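Local coordinates for protein putative pectin lyase (Geobacillus virus E2, PDB 7CHU) that serves as the trimeric tailspike of a thermophilic bacteriophage and, with a pectate lyase-like parallel beta-helix, probably recognises the host cell surface, at residues G112-F117 against N134-G139; V172-M177 against G197-F202; T354-L359 against P380-F385. All blocks are in the same frame, centred on the assembly; numbering follows the deposited sequence.

Overall arrangement
From the N terminus, the chain first closes interaction 1, where 134-139 returns beside 112-117. Interaction 2 follows, with 197-202 coming back next to 172-177. Much later, interaction 3 brings 380-385 up to 354-359. The three are in series, and none nests in or crosses another. Each joins turns of the right-handed beta-helix. Interactions 1 and 2 are neighbours, with centres about 9 Å apart. Strands 135-139 and 169-175 pair directly, and R136 forms a salt bridge with E175. Interaction 3 lies farther along the helix, its centre about 36 Å from that of interaction 2, and links loops rather than strands. All three touch the second subunit.

Interaction 1: residues G112-F117 against N134-G139; sequences GGIVYF and NIRLVG
G113 to F117 pair in parallel with N134 to V138 through five backbone hydrogen bonds, the local strand axes 26° apart. G113 N gives to N134 O, and R136 N gives to G113 O. V115 N then gives to R136 O at 2.8 Å, V138 N to V115 O, and F117 N to V138 O at 2.7 Å. G112 and G113 adopt backbone angles that only glycine takes up readily.

On one side of the strands lie I114, Y116, R136 and V138. I114 CG1 and CD1 lie over one face of the R136 guanidinium, with I114 CD1 3.4 Å from R136 NH2. I114 chi1 (-68°) puts CG1 there, anti to the carbonyl carbon. I114 CG2 meets V138 CG2 at 3.7 Å. The Y116 ring brings CD1 to 4.0 Å from V138 CG1.

The other side carries V115, F117, I135 and L137. V115 CB touches L137 CD2 at 4.0 Å. F117 CE1 reaches L137 CB, also at 4.0 Å, while V138 O lies in plane at the ring edge of F117.

R136 NH1 is held by E175, and R136 NH2 by A140 O of the second subunit. I114 and Y116 make backbone bonds to V75, while 135-139 pairs onward with 169-175. Helix 91-99 packs on V115, F117 and L137 through I94 and I98, consistent with the N-terminal helix that caps the apolar interior in pectate lyase-like beta-helices.

Interaction 2: residues V172-M177 against G197-F202; sequences VGIEKM and GRFLDF
G173 and I174 meet F199 where two successive turns of a parallel beta-helix stack, strand 173-175 beside 198-200. Both segments turn a corner, at K176 and D201, where the chain passes to the next face of the helix.

Backbone bonds follow the stacking. R198 N gives to V172 O, and L200 N gives to I174 O, both at 3.0 Å. At the corner, K176 N gives to L200 O at 3.1 Å and makes a weak second bond to D201 O.

The corner side chains are paired as well. K176 runs alongside D201, and its CE and NZ follow the D201 side chain. K176 NZ forms a salt bridge with D201 OD2 at 2.7 Å, meeting the oxygen on its anti side. The bend at chi2 of K176 (-70°) sets the course of CD, which passes D201 CB. The other oxygen, D201 OD1, is held by R198 NE of the third subunit. The local R198 makes the equivalent bridge to D201 of the second subunit, so these charges link the three chains. R198 NH2 bonds to G224 O of the second subunit, and R198 NH1 turns back to its neighbour G197 O.

E175 OE2 forms a salt bridge with R136 NH1 and also takes a proton from a water. The same water donates to R198 O at 2.6 Å.

Inside, I174 touches two rings with different branches. I174 CB meets F199 CD2 at 3.8 Å, and I174 CG2 meets F202 CB. G173 CA lies over the centre of the F199 ring in a CH-pi contact, 3.9 Å from the centroid and 9° off its normal.

Interaction 3: residues T354-L359 against P380-F385; sequences TGTSML and PTNENF
L359 and E383 carry the shortest direct bond of this contact: L359 N gives to E383 O at 2.7 Å, nearly straight at 171°. Two asparagine side chains add to it. N384 ND2 gives to S357 O at 3.0 Å, and N382 ND2 gives to T356 O at 3.1 Å. In both, the acceptor lies close to the plane of the asparagine amide, while the donor stands above the carbonyl plane. The other end of the N384 amide is also held, with OD1 taking a bond from N360 ND2. Together these bonds fix the rotation of the N384 amide. N384 ND2 makes a further weak bond to N382 O.

Two waters join the backbones. One accepts from N382 N at 2.9 Å and lies within bonding distance of both G355 O and S357 O. The second accepts from T381 N and lies 2.6 Å from G355 O.

Apart from F385, which begins strand 385-387, both segments are loop between strands of the parallel beta-helix. T354-L359 connects strand 351-353 to 361-363. A type II' beta turn runs from T354 to S357, with G355 at its positive-phi position. T354 O takes bonds from both S357 N and S357 OG.

Packing lies around these bonds. T356 and N382 run side by side, with T356 CB 3.5 Å from N382 ND2. M358 slants past N382. M358 CB meets N382 CB at 3.9 Å, and M358 CE comes to 4.1 Å from N382 CB. E383 rests on W399 of its own chain. Its OE2 forms a salt bridge with K396 of the second subunit, whose D389 packs against L359.

Interaction 1: residues G112-F117 against N134-G139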
ATOM      1  N   GLY A 112      29.205  -2.723 -11.254  1.00 18.34           N
ATOM      2  CA  GLY A 112      28.619  -3.128  -9.981  1.00 19.65           C
ATOM      3  C   GLY A 112      28.201  -4.587  -9.985  1.00 20.52           C
ATOM      4  O   GLY A 112      28.716  -5.404 -10.744  1.00 17.50           O
ATOM      5  N   GLY A 113      27.255  -4.917  -9.119  1.00 17.79           N
ATOM      6  CA  GLY A 113      26.690  -6.254  -9.124  1.00 18.13           C
ATOM      7  C   GLY A 113      26.345  -6.727  -7.725  1.00 17.85           C
ATOM      8  O   GLY A 113      26.364  -5.968  -6.767  1.00 20.06           O
ATOM      9  N   ILE A 114      26.023  -8.013  -7.629  1.00 16.81           N
ATOM     10  CA  ILE A 114      25.585  -8.627  -6.380  1.00 16.35           C
ATOM     11  C   ILE A 114      26.785  -9.258  -5.694  1.00 15.53           C
ATOM     12  O   ILE A 114      27.610  -9.913  -6.348  1.00 13.05           O
ATOM     13  CB  ILE A 114      24.486  -9.687  -6.625  1.00 18.05           C
ATOM     14  CG1 ILE A 114      23.181  -9.042  -7.108  1.00 22.12           C
ATOM     15  CG2 ILE A 114      24.246 -10.529  -5.362  1.00 13.94           C
ATOM     16  CD1 ILE A 114      22.015 -10.053  -7.279  1.00 23.71           C
ATOM     17  N   VAL A 115      26.874  -9.075  -4.377  1.00 11.39           N
ATOM     18  CA  VAL A 115      27.723  -9.874  -3.502  1.00 12.09           C
ATOM     19  C   VAL A 115      26.817 -10.833  -2.737  1.00 15.58           C
ATOM     20  O   VAL A 115      25.982 -10.410  -1.925  1.00 14.03           O
ATOM     21  CB  VAL A 115      28.525  -8.997  -2.534  1.00 13.76           C
ATOM     22  CG1 VAL A 115      29.305  -9.895  -1.556  1.00 13.52           C
ATOM     23  CG2 VAL A 115      29.475  -8.078  -3.309  1.00 13.60           C
ATOM     24  N   TYR A 116      26.974 -12.130  -2.975  1.00 12.43           N
ATOM     25  CA  TYR A 116      26.016 -13.115  -2.497  1.00 13.86           C
ATOM     26  C   TYR A 116      26.588 -13.863  -1.303  1.00 15.71           C
ATOM     27  O   TYR A 116      27.736 -14.327  -1.351  1.00 14.43           O
ATOM     28  CB  TYR A 116      25.656 -14.108  -3.600  1.00 11.70           C
ATOM     29  CG  TYR A 116      24.712 -15.148  -3.060  1.00 13.37           C
ATOM     30  CD1 TYR A 116      23.397 -14.816  -2.760  1.00 14.53           C
ATOM     31  CD2 TYR A 116      25.147 -16.440  -2.791  1.00 16.32           C
ATOM     32  CE1 TYR A 116      22.509 -15.774  -2.240  1.00 17.42           C
ATOM     33  CE2 TYR A 116      24.277 -17.394  -2.270  1.00 19.12           C
ATOM     34  CZ  TYR A 116      22.966 -17.060  -1.999  1.00 17.21           C
ATOM     35  OH  TYR A 116      22.107 -18.013  -1.477  1.00 25.33           O
ATOM     36  N   PHE A 117      25.781 -13.984  -0.249  1.00 15.25           N
ATOM     37  CA  PHE A 117      26.166 -14.654   1.002  1.00 15.22           C
ATOM     38  C   PHE A 117      25.332 -15.925   1.120  1.00 13.60           C
ATOM     39  O   PHE A 117      24.130 -15.830   1.433  1.00 16.33           O
ATOM     40  CB  PHE A 117      25.908 -13.763   2.236  1.00 12.44           C
ATOM     41  CG  PHE A 117      26.709 -12.491   2.299  1.00 12.33           C
ATOM     42  CD1 PHE A 117      26.498 -11.463   1.392  1.00 12.96           C
ATOM     43  CD2 PHE A 117      27.614 -12.292   3.323  1.00 12.28           C
ATOM     44  CE1 PHE A 117      27.233 -10.292   1.470  1.00 11.95           C
ATOM     45  CE2 PHE A 117      28.363 -11.117   3.418  1.00 11.55           C
ATOM     46  CZ  PHE A 117      28.172 -10.116   2.486  1.00 12.01           C
ATOM     47  N   ASN A 134      26.178   0.741  -6.921  1.00 14.14           N
ATOM     48  CA  ASN A 134      25.629  -0.434  -7.608  1.00 16.06           C
ATOM     49  C   ASN A 134      26.035  -1.737  -6.945  1.00 18.58           C
ATOM     50  O   ASN A 134      26.196  -2.759  -7.611  1.00 20.50           O
ATOM     51  CB  ASN A 134      26.022  -0.445  -9.091  1.00 15.12           C
ATOM     52  CG  ASN A 134      25.558   0.800  -9.802  1.00 17.98           C
ATOM     53  OD1 ASN A 134      24.518   1.342  -9.466  1.00 21.26           O
ATOM     54  ND2 ASN A 134      26.315   1.263 -10.767  1.00 19.70           N
ATOM     55  N   ILE A 135      26.217  -1.737  -5.632  1.00 13.33           N
ATOM     56  CA  ILE A 135      26.580  -2.956  -4.922  1.00 13.45           C
ATOM     57  C   ILE A 135      25.371  -3.392  -4.103  1.00 16.75           C
ATOM     58  O   ILE A 135      24.825  -2.603  -3.321  1.00 14.20           O
ATOM     59  CB  ILE A 135      27.822  -2.755  -4.037  1.00 13.64           C
ATOM     60  CG1 ILE A 135      29.068  -2.547  -4.910  1.00 18.06           C
ATOM     61  CG2 ILE A 135      28.035  -3.975  -3.122  1.00 12.08           C
ATOM     62  CD1 ILE A 135      30.416  -2.530  -4.110  1.00 13.41           C
ATOM     63  N   ARG A 136      24.942  -4.640  -4.289  1.00 14.27           N
ATOM     64  CA  ARG A 136      23.847  -5.210  -3.518  1.00 16.25           C
ATOM     65  C   ARG A 136      24.366  -6.401  -2.728  1.00 13.13           C
ATOM     66  O   ARG A 136      25.019  -7.281  -3.298  1.00 16.19           O
ATOM     67  CB  ARG A 136      22.705  -5.649  -4.432  1.00 16.81           C
ATOM     68  CG  ARG A 136      21.740  -4.544  -4.791  1.00 21.06           C
ATOM     69  CD  ARG A 136      20.522  -5.145  -5.460  1.00 24.82           C
ATOM     70  NE  ARG A 136      20.859  -5.687  -6.769  1.00 26.18           N
ATOM     71  CZ  ARG A 136      20.342  -6.798  -7.285  1.00 26.29           C
ATOM     72  NH1 ARG A 136      19.459  -7.516  -6.603  1.00 23.07           N
ATOM     73  NH2 ARG A 136      20.719  -7.198  -8.491  1.00 26.95           N
ATOM     74  N   LEU A 137      24.071  -6.429  -1.428  1.00 12.90           N
ATOM     75  CA  LEU A 137      24.402  -7.556  -0.558  1.00 11.95           C
ATOM     76  C   LEU A 137      23.168  -8.454  -0.425  1.00 14.26           C
ATOM     77  O   LEU A 137      22.150  -8.049   0.144  1.00 13.58           O
ATOM     78  CB  LEU A 137      24.866  -7.079   0.812  1.00 13.23           C
ATOM     79  CG  LEU A 137      25.931  -5.975   0.899  1.00 14.28           C
ATOM     80  CD1 LEU A 137      26.248  -5.612   2.363  1.00 11.76           C
ATOM     81  CD2 LEU A 137      27.212  -6.362   0.138  1.00 10.98           C
ATOM     82  N   VAL A 138      23.267  -9.681  -0.921  1.00 14.27           N
ATOM     83  CA  VAL A 138      22.129 -10.592  -1.016  1.00 15.30           C
ATOM     84  C   VAL A 138      22.492 -11.892  -0.311  1.00 13.65           C
ATOM     85  O   VAL A 138      23.537 -12.473  -0.596  1.00 12.40           O
ATOM     86  CB  VAL A 138      21.759 -10.863  -2.486  1.00 16.50           C
ATOM     87  CG1 VAL A 138      20.609 -11.888  -2.580  1.00 12.41           C
ATOM     88  CG2 VAL A 138      21.436  -9.549  -3.216  1.00 14.96           C
ATOM     89  N   GLY A 139      21.624 -12.352   0.594  1.00 15.32           N
ATOM     90  CA  GLY A 139      21.763 -13.642   1.230  1.00 11.25           C
ATOM     91  C   GLY A 139      20.718 -14.647   0.768  1.00 12.84           C
ATOM     92  O   GLY A 139      19.965 -14.427  -0.180  1.00 13.77           O
TER

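Interaction 2: residues V172-M177 against G197-F202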
ATOM      1  N   VAL A 172      22.623   1.114  -4.096  1.00 15.41           N
ATOM      2  CA  VAL A 172      23.120   0.079  -3.189  1.00 13.82           C
ATOM      3  C   VAL A 172      21.936  -0.572  -2.487  1.00 15.69           C
ATOM      4  O   VAL A 172      20.815  -0.067  -2.515  1.00 15.07           O
ATOM      5  CB  VAL A 172      24.141   0.631  -2.165  1.00 13.69           C
ATOM      6  CG1 VAL A 172      25.474   1.031  -2.851  1.00 14.77           C
ATOM      7  CG2 VAL A 172      23.541   1.803  -1.389  1.00 16.43           C
ATOM      8  N   GLY A 173      22.174  -1.709  -1.847  1.00 13.27           N
ATOM      9  CA  GLY A 173      21.062  -2.360  -1.175  1.00 12.46           C
ATOM     10  C   GLY A 173      21.486  -3.598  -0.417  1.00 14.07           C
ATOM     11  O   GLY A 173      22.620  -4.085  -0.537  1.00 11.04           O
ATOM     12  N   ILE A 174      20.540  -4.088   0.391  1.00 12.09           N
ATOM     13  CA  ILE A 174      20.636  -5.349   1.110  1.00 14.24           C
ATOM     14  C   ILE A 174      19.344  -6.113   0.832  1.00 13.58           C
ATOM     15  O   ILE A 174      18.260  -5.521   0.830  1.00 15.70           O
ATOM     16  CB  ILE A 174      20.812  -5.135   2.638  1.00 14.92           C
ATOM     17  CG1 ILE A 174      22.077  -4.304   2.951  1.00 15.14           C
ATOM     18  CG2 ILE A 174      20.839  -6.481   3.379  1.00 13.18           C
ATOM     19  CD1 ILE A 174      22.277  -4.031   4.427  1.00 15.59           C
ATOM     20  N   GLU A 175      19.451  -7.425   0.626  1.00 13.23           N
ATOM     21  CA  GLU A 175      18.288  -8.285   0.431  1.00 15.65           C
ATOM     22  C   GLU A 175      18.524  -9.614   1.129  1.00 13.19           C
ATOM     23  O   GLU A 175      19.622 -10.163   1.072  1.00 14.88           O
ATOM     24  CB  GLU A 175      17.985  -8.552  -1.055  1.00 14.75           C
ATOM     25  CG  GLU A 175      17.773  -7.335  -1.941  1.00 22.72           C
ATOM     26  CD  GLU A 175      17.739  -7.725  -3.434  1.00 29.15           C
ATOM     27  OE1 GLU A 175      17.257  -8.832  -3.751  1.00 35.01           O
ATOM     28  OE2 GLU A 175      18.216  -6.950  -4.291  1.00 27.28           O
ATOM     29  N   LYS A 176      17.493 -10.112   1.805  1.00 12.54           N
ATOM     30  CA  LYS A 176      17.420 -11.502   2.243  1.00 14.75           C
ATOM     31  C   LYS A 176      18.592 -11.924   3.145  1.00 16.14           C
ATOM     32  O   LYS A 176      19.265 -12.933   2.897  1.00 11.83           O
ATOM     33  CB  LYS A 176      17.327 -12.423   1.021  1.00 13.56           C
ATOM     34  CG  LYS A 176      16.252 -12.061   0.040  1.00 18.32           C
ATOM     35  CD  LYS A 176      14.908 -12.354   0.648  1.00 20.66           C
ATOM     36  CE  LYS A 176      13.745 -12.064  -0.305  1.00 25.92           C
ATOM     37  NZ  LYS A 176      12.468 -12.492   0.385  1.00 28.07           N
ATOM     38  N   MET A 177      18.768 -11.198   4.251  1.00 12.81           N
ATOM     39  CA  MET A 177      19.765 -11.563   5.254  1.00 14.81           C
ATOM     40  C   MET A 177      19.476 -10.784   6.537  1.00 16.75           C
ATOM     41  O   MET A 177      18.735  -9.797   6.524  1.00 16.11           O
ATOM     42  CB  MET A 177      21.199 -11.287   4.760  1.00 12.66           C
ATOM     43  CG  MET A 177      21.606  -9.813   4.806  1.00 19.05           C
ATOM     44  SD  MET A 177      23.393  -9.541   4.435  0.64 16.97           S
ATOM     45  CE  MET A 177      23.392 -10.100   2.770  1.00  9.60           C
ATOM     46  N   GLY A 197      18.641   3.774  -3.210  1.00 13.08           N
ATOM     47  CA  GLY A 197      18.827   2.478  -2.591  1.00 14.32           C
ATOM     48  C   GLY A 197      17.589   1.606  -2.720  1.00 16.19           C
ATOM     49  O   GLY A 197      16.451   2.091  -2.776  1.00 12.75           O
ATOM     50  N   ARG A 198      17.828   0.294  -2.774  1.00 14.68           N
ATOM     51  CA  ARG A 198      16.768  -0.709  -2.881  1.00 17.19           C
ATOM     52  C   ARG A 198      17.045  -1.831  -1.883  1.00 15.22           C
ATOM     53  O   ARG A 198      17.956  -2.635  -2.091  1.00 15.35           O
ATOM     54  CB  ARG A 198      16.682  -1.268  -4.306  1.00 16.48           C
ATOM     55  CG  ARG A 198      16.230  -0.249  -5.379  1.00 19.03           C
ATOM     56  CD  ARG A 198      14.841   0.269  -5.106  1.00 17.18           C
ATOM     57  NE  ARG A 198      14.244   1.021  -6.212  1.00 15.28           N
ATOM     58  CZ  ARG A 198      14.206   2.347  -6.291  1.00 19.49           C
ATOM     59  NH1 ARG A 198      14.749   3.112  -5.323  1.00 16.93           N
ATOM     60  NH2 ARG A 198      13.611   2.926  -7.333  1.00 16.92           N
ATOM     61  N   PHE A 199      16.248  -1.910  -0.825  1.00 12.85           N
ATOM     62  CA  PHE A 199      16.414  -2.903   0.228  1.00 14.72           C
ATOM     63  C   PHE A 199      15.155  -3.774   0.296  1.00 16.25           C
ATOM     64  O   PHE A 199      14.034  -3.264   0.171  1.00 15.98           O
ATOM     65  CB  PHE A 199      16.670  -2.227   1.594  1.00 15.32           C
ATOM     66  CG  PHE A 199      17.934  -1.396   1.656  1.00 15.08           C
ATOM     67  CD1 PHE A 199      18.022  -0.176   0.997  1.00 13.95           C
ATOM     68  CD2 PHE A 199      19.027  -1.833   2.392  1.00 13.63           C
ATOM     69  CE1 PHE A 199      19.189   0.591   1.048  1.00 14.15           C
ATOM     70  CE2 PHE A 199      20.202  -1.070   2.462  1.00 14.64           C
ATOM     71  CZ  PHE A 199      20.286   0.140   1.788  1.00 16.03           C
ATOM     72  N   LEU A 200      15.331  -5.087   0.486  1.00 16.60           N
ATOM     73  CA  LEU A 200      14.174  -5.996   0.527  1.00 14.44           C
ATOM     74  C   LEU A 200      14.377  -7.090   1.565  1.00 13.90           C
ATOM     75  O   LEU A 200      15.378  -7.808   1.519  1.00 14.63           O
ATOM     76  CB  LEU A 200      13.922  -6.630  -0.856  1.00 12.94           C
ATOM     77  CG  LEU A 200      12.775  -7.656  -0.953  1.00 18.86           C
ATOM     78  CD1 LEU A 200      11.417  -7.000  -0.646  1.00 15.93           C
ATOM     79  CD2 LEU A 200      12.752  -8.350  -2.338  1.00 25.40           C
ATOM     80  N   ASP A 201      13.410  -7.258   2.467  1.00 15.70           N
ATOM     81  CA  ASP A 201      13.362  -8.414   3.375  1.00 13.92           C
ATOM     82  C   ASP A 201      14.722  -8.656   4.044  1.00 16.99           C
ATOM     83  O   ASP A 201      15.430  -9.626   3.769  1.00 16.14           O
ATOM     84  CB  ASP A 201      12.915  -9.671   2.615  1.00 16.63           C
ATOM     85  CG  ASP A 201      11.468  -9.570   2.097  1.00 20.00           C
ATOM     86  OD1 ASP A 201      10.665  -8.773   2.653  1.00 18.27           O
ATOM     87  OD2 ASP A 201      11.142 -10.301   1.124  1.00 22.30           O
ATOM     88  N   PHE A 202      15.107  -7.724   4.898  1.00 14.19           N
ATOM     89  CA  PHE A 202      16.330  -7.909   5.659  1.00 15.88           C
ATOM     90  C   PHE A 202      16.059  -7.525   7.098  1.00 17.07           C
ATOM     91  O   PHE A 202      15.131  -6.766   7.377  1.00 15.20           O
ATOM     92  CB  PHE A 202      17.511  -7.133   5.066  1.00 15.33           C
ATOM     93  CG  PHE A 202      17.542  -5.643   5.385  1.00 15.15           C
ATOM     94  CD1 PHE A 202      16.751  -4.757   4.703  1.00 18.90           C
ATOM     95  CD2 PHE A 202      18.441  -5.137   6.309  1.00 17.16           C
ATOM     96  CE1 PHE A 202      16.821  -3.392   4.960  1.00 16.68           C
ATOM     97  CE2 PHE A 202      18.520  -3.781   6.558  1.00 19.23           C
ATOM     98  CZ  PHE A 202      17.700  -2.904   5.880  1.00 18.23           C
TER
HETATM   99  O   HOH W   1      17.483  -4.349  -3.947  1.00 30.08           O

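Interaction 3: residues T354-L359 against P380-F385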
ATOM      1  N   THR A 354       3.414  18.793  18.567  1.00 15.14           N
ATOM      2  CA  THR A 354       4.129  19.661  19.497  1.00 15.33           C
ATOM      3  C   THR A 354       4.552  20.978  18.845  1.00 16.70           C
ATOM      4  O   THR A 354       4.701  21.084  17.622  1.00 13.24           O
ATOM      5  CB  THR A 354       5.372  18.969  20.076  1.00 18.15           C
ATOM      6  OG1 THR A 354       6.393  18.889  19.085  1.00 17.24           O
ATOM      7  CG2 THR A 354       5.052  17.573  20.570  1.00 16.90           C
ATOM      8  N   GLY A 355       4.795  21.982  19.704  1.00 17.02           N
ATOM      9  CA  GLY A 355       5.399  23.228  19.251  1.00 16.61           C
ATOM     10  C   GLY A 355       4.507  23.892  18.230  1.00 16.09           C
ATOM     11  O   GLY A 355       3.283  23.925  18.368  1.00 21.79           O
ATOM     12  N   THR A 356       5.112  24.387  17.158  1.00 14.96           N
ATOM     13  CA  THR A 356       4.383  25.079  16.098  1.00 18.37           C
ATOM     14  C   THR A 356       3.897  24.148  14.973  1.00 17.67           C
ATOM     15  O   THR A 356       3.543  24.651  13.902  1.00 19.23           O
ATOM     16  CB  THR A 356       5.264  26.152  15.455  1.00 21.09           C
ATOM     17  OG1 THR A 356       6.345  25.490  14.801  1.00 25.74           O
ATOM     18  CG2 THR A 356       5.818  27.128  16.477  1.00 24.02           C
ATOM     19  N   SER A 357       3.916  22.826  15.179  1.00 16.35           N
ATOM     20  CA  SER A 357       3.458  21.855  14.174  1.00 19.73           C
ATOM     21  C   SER A 357       2.143  22.299  13.541  1.00 18.40           C
ATOM     22  O   SER A 357       1.173  22.574  14.246  1.00 19.43           O
ATOM     23  CB  SER A 357       3.274  20.482  14.833  1.00 17.18           C
ATOM     24  OG  SER A 357       4.518  19.988  15.323  1.00 16.78           O
ATOM     25  N   MET A 358       2.115  22.408  12.213  1.00 16.81           N
ATOM     26  CA  MET A 358       0.922  22.934  11.572  1.00 18.98           C
ATOM     27  C   MET A 358       0.557  22.153  10.318  1.00 16.70           C
ATOM     28  O   MET A 358       1.421  21.638   9.604  1.00 16.50           O
ATOM     29  CB  MET A 358       1.082  24.425  11.236  1.00 19.11           C
ATOM     30  CG  MET A 358       1.898  24.737   9.971  1.00 28.65           C
ATOM     31  SD  MET A 358       2.017  26.526   9.690  0.60 36.29           S
ATOM     32  CE  MET A 358       0.498  27.108  10.455  1.00 25.58           C
ATOM     33  N   LEU A 359      -0.749  22.107  10.043  1.00 14.89           N
ATOM     34  CA  LEU A 359      -1.326  21.481   8.845  1.00 15.41           C
ATOM     35  C   LEU A 359      -0.998  19.990   8.745  1.00 16.56           C
ATOM     36  O   LEU A 359      -1.018  19.404   7.663  1.00 13.13           O
ATOM     37  CB  LEU A 359      -0.901  22.209   7.570  1.00 18.92           C
ATOM     38  CG  LEU A 359      -1.752  23.380   7.055  1.00 22.13           C
ATOM     39  CD1 LEU A 359      -3.219  23.042   6.968  1.00 27.60           C
ATOM     40  CD2 LEU A 359      -1.550  24.642   7.893  1.00 25.57           C
ATOM     41  N   PRO A 380      -3.339  21.663  19.709  1.00 18.50           N
ATOM     42  CA  PRO A 380      -2.049  22.282  19.387  1.00 21.49           C
ATOM     43  C   PRO A 380      -2.164  23.790  19.191  1.00 22.53           C
ATOM     44  O   PRO A 380      -3.248  24.351  19.013  1.00 20.96           O
ATOM     45  CB  PRO A 380      -1.649  21.587  18.082  1.00 20.73           C
ATOM     46  CG  PRO A 380      -2.969  21.315  17.405  1.00 19.27           C
ATOM     47  CD  PRO A 380      -3.978  21.069  18.520  1.00 20.08           C
ATOM     48  N   THR A 381      -0.997  24.435  19.209  1.00 18.57           N
ATOM     49  CA  THR A 381      -0.904  25.886  19.054  1.00 19.34           C
ATOM     50  C   THR A 381      -1.457  26.357  17.706  1.00 22.08           C
ATOM     51  O   THR A 381      -2.213  27.331  17.641  1.00 14.55           O
ATOM     52  CB  THR A 381       0.565  26.308  19.209  1.00 23.04           C
ATOM     53  OG1 THR A 381       1.070  25.820  20.458  1.00 26.55           O
ATOM     54  CG2 THR A 381       0.724  27.818  19.142  1.00 24.99           C
ATOM     55  N   ASN A 382      -1.064  25.707  16.614  1.00 17.25           N
ATOM     56  CA  ASN A 382      -1.431  26.144  15.275  1.00 20.29           C
ATOM     57  C   ASN A 382      -2.451  25.188  14.659  1.00 15.47           C
ATOM     58  O   ASN A 382      -2.719  24.109  15.187  1.00 15.59           O
ATOM     59  CB  ASN A 382      -0.183  26.258  14.380  1.00 20.04           C
ATOM     60  CG  ASN A 382       0.738  27.399  14.816  1.00 24.67           C
ATOM     61  OD1 ASN A 382       0.275  28.456  15.250  1.00 26.15           O
ATOM     62  ND2 ASN A 382       2.039  27.174  14.734  1.00 23.68           N
ATOM     63  N   GLU A 383      -2.988  25.589  13.508  1.00 14.91           N
ATOM     64  CA  GLU A 383      -4.040  24.813  12.847  1.00 19.16           C
ATOM     65  C   GLU A 383      -3.522  23.459  12.356  1.00 20.08           C
ATOM     66  O   GLU A 383      -2.536  23.386  11.610  1.00 19.44           O
ATOM     67  CB  GLU A 383      -4.624  25.593  11.668  1.00 20.30           C
ATOM     68  CG  GLU A 383      -5.574  24.751  10.792  1.00 23.85           C
ATOM     69  CD  GLU A 383      -6.198  25.544   9.643  1.00 25.10           C
ATOM     70  OE1 GLU A 383      -6.294  26.772   9.751  1.00 30.88           O
ATOM     71  OE2 GLU A 383      -6.602  24.959   8.623  1.00 21.74           O
ATOM     72  N   ASN A 384      -4.202  22.393  12.772  1.00 20.20           N
ATOM     73  CA  ASN A 384      -4.065  21.065  12.193  1.00 17.93           C
ATOM     74  C   ASN A 384      -5.462  20.510  11.937  1.00 22.01           C
ATOM     75  O   ASN A 384      -6.453  21.032  12.445  1.00 19.53           O
ATOM     76  CB  ASN A 384      -3.280  20.155  13.115  1.00 16.77           C
ATOM     77  CG  ASN A 384      -1.838  20.640  13.315  1.00 18.41           C
ATOM     78  OD1 ASN A 384      -0.936  20.216  12.605  1.00 15.81           O
ATOM     79  ND2 ASN A 384      -1.629  21.533  14.283  1.00 18.02           N
ATOM     80  N   PHE A 385      -5.548  19.441  11.161  1.00 17.42           N
ATOM     81  CA  PHE A 385      -6.826  18.976  10.644  1.00 15.82           C
ATOM     82  C   PHE A 385      -7.059  17.529  11.045  1.00 18.46           C
ATOM     83  O   PHE A 385      -6.130  16.714  11.063  1.00 16.26           O
ATOM     84  CB  PHE A 385      -6.842  19.134   9.121  1.00 18.66           C
ATOM     85  CG  PHE A 385      -8.142  18.761   8.471  1.00 18.14           C
ATOM     86  CD1 PHE A 385      -9.319  19.470   8.745  1.00 14.79           C
ATOM     87  CD2 PHE A 385      -8.187  17.715   7.557  1.00 18.58           C
ATOM     88  CE1 PHE A 385     -10.546  19.104   8.118  1.00 19.08           C
ATOM     89  CE2 PHE A 385      -9.385  17.362   6.926  1.00 20.74           C
ATOM     90  CZ  PHE A 385     -10.570  18.061   7.225  1.00 20.06           C
TER
HETATM   91  O   HOH W   2       1.104  23.789  16.645  1.00 19.50           O
HETATM   92  O   HOH W   3       1.416  22.622  19.677  1.00 22.63           O